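Local coordinates for biofilm-associated surface protein (Staphylococcus aureus, PDB 7C7U), which is a cell wall-anchored surface protein that takes part in biofilm formation and probably acts as a calcium-binding switch modulating functional amyloid formation, at residues A[252-258]-A[363-369]. Numbering follows the deposited sequence.
Sequences AYNYQID and TFAGYLT
Strands 252-257 and 363-369 run antiparallel, their axes 4.6 Å apart. Ala252 with Thr369, Asn254 with Tyr367 and Gln256 with Ala365 form hydrogen-bonded pairs. Next to these pairs the Asp258 carboxylate adds a bond: OD2 accepts from Thr363 N at 2.9 Å through its anti lone pair.

On one face, Asn254 CB sits over the Tyr367 ring, offset toward its rim, in a CH-pi contact 3.5 Å from the centroid; the amide runs on past the rim, its plane 8° from that of the ring. Tyr367 CG lies between backbone N and carbonyl carbon (chi1 56°), which swings the ring over the neighbouring strand. Asn254 ND2 spends its two hydrogens on Thr369 OG1 (3.1 Å) and, from above the carbonyl plane, on Tyr367 O (3.2 Å), which also accepts Asn254 N; this fixes the amide's rotation, while OD1 turns to a water and Thr303.

These are the central strands of a four-stranded antiparallel sheet, flanked by 301-305 and 381-388; the face bearing Tyr253, Ile257, Phe364 and Leu368 packs on strand 323-331 of a five-stranded sheet. There Leu368 CD2 meets the Tyr253 ring at its edge, and Ile257 CG2 lies in the Phe364 ring plane at its edge, 4.0 Å from Phe364 CE2. Gly366, lacking a side chain, leaves room for Tyr253 OH, which hydrogen-bonds Gln233. On the Asn254 face, a second water links Tyr367 OH to Gln256 NE2, which also binds Asp194.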
# COMPACT_ATOMS: atom_id res chain seq x y z
N ALA A 252 -5.08 -23.24 -27.27
CA ALA A 252 -4.61 -21.86 -27.22
C ALA A 252 -4.83 -21.29 -25.83
O ALA A 252 -5.81 -21.62 -25.16
CB ALA A 252 -5.34 -20.99 -28.26
N TYR A 253 -3.92 -20.39 -25.41
CA TYR A 253 -4.12 -19.59 -24.21
C TYR A 253 -4.67 -18.22 -24.61
O TYR A 253 -4.12 -17.57 -25.51
CB TYR A 253 -2.82 -19.44 -23.42
CG TYR A 253 -3.04 -18.71 -22.12
CD1 TYR A 253 -3.85 -19.26 -21.13
CD2 TYR A 253 -2.43 -17.47 -21.87
CE1 TYR A 253 -4.07 -18.61 -19.95
CE2 TYR A 253 -2.66 -16.81 -20.69
CZ TYR A 253 -3.46 -17.38 -19.73
OH TYR A 253 -3.65 -16.72 -18.56
N ASN A 254 -5.71 -17.78 -23.91
CA ASN A 254 -6.45 -16.57 -24.22
C ASN A 254 -6.45 -15.66 -23.01
O ASN A 254 -6.55 -16.14 -21.87
CB ASN A 254 -7.91 -16.92 -24.62
CG ASN A 254 -7.98 -17.97 -25.71
OD1 ASN A 254 -8.13 -17.64 -26.89
ND2 ASN A 254 -7.84 -19.24 -25.32
N TYR A 255 -6.34 -14.35 -23.23
CA TYR A 255 -6.17 -13.43 -22.11
C TYR A 255 -6.89 -12.13 -22.41
O TYR A 255 -7.03 -11.72 -23.57
CB TYR A 255 -4.65 -13.21 -21.80
CG TYR A 255 -3.84 -13.01 -23.05
CD1 TYR A 255 -3.64 -11.72 -23.57
CD2 TYR A 255 -3.33 -14.09 -23.76
CE1 TYR A 255 -2.93 -11.53 -24.74
CE2 TYR A 255 -2.62 -13.92 -24.94
CZ TYR A 255 -2.43 -12.64 -25.43
OH TYR A 255 -1.74 -12.46 -26.61
N GLN A 256 -7.42 -11.50 -21.36
CA GLN A 256 -8.13 -10.23 -21.47
C GLN A 256 -7.47 -9.24 -20.52
O GLN A 256 -7.40 -9.49 -19.31
CB GLN A 256 -9.62 -10.40 -21.13
CG GLN A 256 -10.35 -11.46 -22.03
CD GLN A 256 -11.88 -11.42 -21.91
OE1 GLN A 256 -12.42 -10.95 -20.91
NE2 GLN A 256 -12.58 -11.94 -22.94
N ILE A 257 -6.96 -8.13 -21.06
CA ILE A 257 -6.30 -7.10 -20.25
C ILE A 257 -7.24 -5.89 -20.20
O ILE A 257 -7.72 -5.44 -21.24
CB ILE A 257 -4.93 -6.72 -20.84
CG1 ILE A 257 -4.09 -7.97 -21.14
CG2 ILE A 257 -4.13 -5.75 -19.90
CD1 ILE A 257 -3.73 -8.80 -19.91
N ASP A 258 -7.51 -5.40 -18.99
CA ASP A 258 -8.40 -4.26 -18.81
C ASP A 258 -8.03 -3.12 -19.76
O ASP A 258 -6.89 -2.64 -19.76
CB ASP A 258 -8.33 -3.78 -17.36
CG ASP A 258 -9.45 -2.83 -17.00
OD1 ASP A 258 -9.62 -1.80 -17.68
OD2 ASP A 258 -10.19 -3.11 -16.03
N THR A 363 -9.70 -5.25 -14.20
CA THR A 363 -10.05 -6.66 -14.23
C THR A 363 -9.41 -7.35 -15.42
O THR A 363 -9.10 -6.71 -16.42
CB THR A 363 -11.57 -6.86 -14.23
OG1 THR A 363 -12.14 -6.06 -15.26
CG2 THR A 363 -12.16 -6.43 -12.89
N PHE A 364 -9.16 -8.66 -15.26
CA PHE A 364 -8.45 -9.48 -16.23
C PHE A 364 -9.10 -10.86 -16.26
O PHE A 364 -9.80 -11.25 -15.32
CB PHE A 364 -6.97 -9.63 -15.88
CG PHE A 364 -6.32 -8.34 -15.49
CD1 PHE A 364 -6.46 -7.84 -14.21
CD2 PHE A 364 -5.63 -7.61 -16.44
CE1 PHE A 364 -5.88 -6.61 -13.86
CE2 PHE A 364 -5.06 -6.38 -16.09
CZ PHE A 364 -5.19 -5.90 -14.81
N ALA A 365 -8.85 -11.58 -17.35
CA ALA A 365 -9.31 -12.96 -17.50
C ALA A 365 -8.31 -13.76 -18.33
O ALA A 365 -7.60 -13.21 -19.19
CB ALA A 365 -10.72 -13.05 -18.13
N GLY A 366 -8.29 -15.08 -18.09
CA GLY A 366 -7.46 -15.99 -18.86
C GLY A 366 -8.16 -17.34 -18.92
O GLY A 366 -8.92 -17.70 -18.02
N TYR A 367 -7.94 -18.06 -20.01
CA TYR A 367 -8.59 -19.37 -20.20
C TYR A 367 -7.91 -20.09 -21.36
O TYR A 367 -7.28 -19.47 -22.22
CB TYR A 367 -10.11 -19.23 -20.46
CG TYR A 367 -10.48 -18.34 -21.63
CD1 TYR A 367 -10.55 -16.94 -21.49
CD2 TYR A 367 -10.78 -18.89 -22.87
CE1 TYR A 367 -10.90 -16.14 -22.56
CE2 TYR A 367 -11.12 -18.09 -23.95
CZ TYR A 367 -11.19 -16.72 -23.78
OH TYR A 367 -11.51 -15.93 -24.86
N LEU A 368 -8.05 -21.42 -21.35
CA LEU A 368 -7.57 -22.28 -22.42
C LEU A 368 -8.75 -22.68 -23.30
O LEU A 368 -9.86 -22.91 -22.81
CB LEU A 368 -6.89 -23.54 -21.86
CG LEU A 368 -5.54 -23.28 -21.16
CD1 LEU A 368 -5.16 -24.40 -20.19
CD2 LEU A 368 -4.49 -23.11 -22.25
N THR A 369 -8.49 -22.82 -24.60
CA THR A 369 -9.50 -23.28 -25.54
C THR A 369 -8.92 -24.41 -26.37
O THR A 369 -7.71 -24.48 -26.59
CB THR A 369 -9.97 -22.18 -26.52
OG1 THR A 369 -8.82 -21.55 -27.10
CG2 THR A 369 -10.87 -21.15 -25.81
O HOH W 1 -9.22 -18.83 -29.10
O HOH W 2 -11.21 -13.37 -25.21
O HOH W 3 -13.04 -3.64 -15.03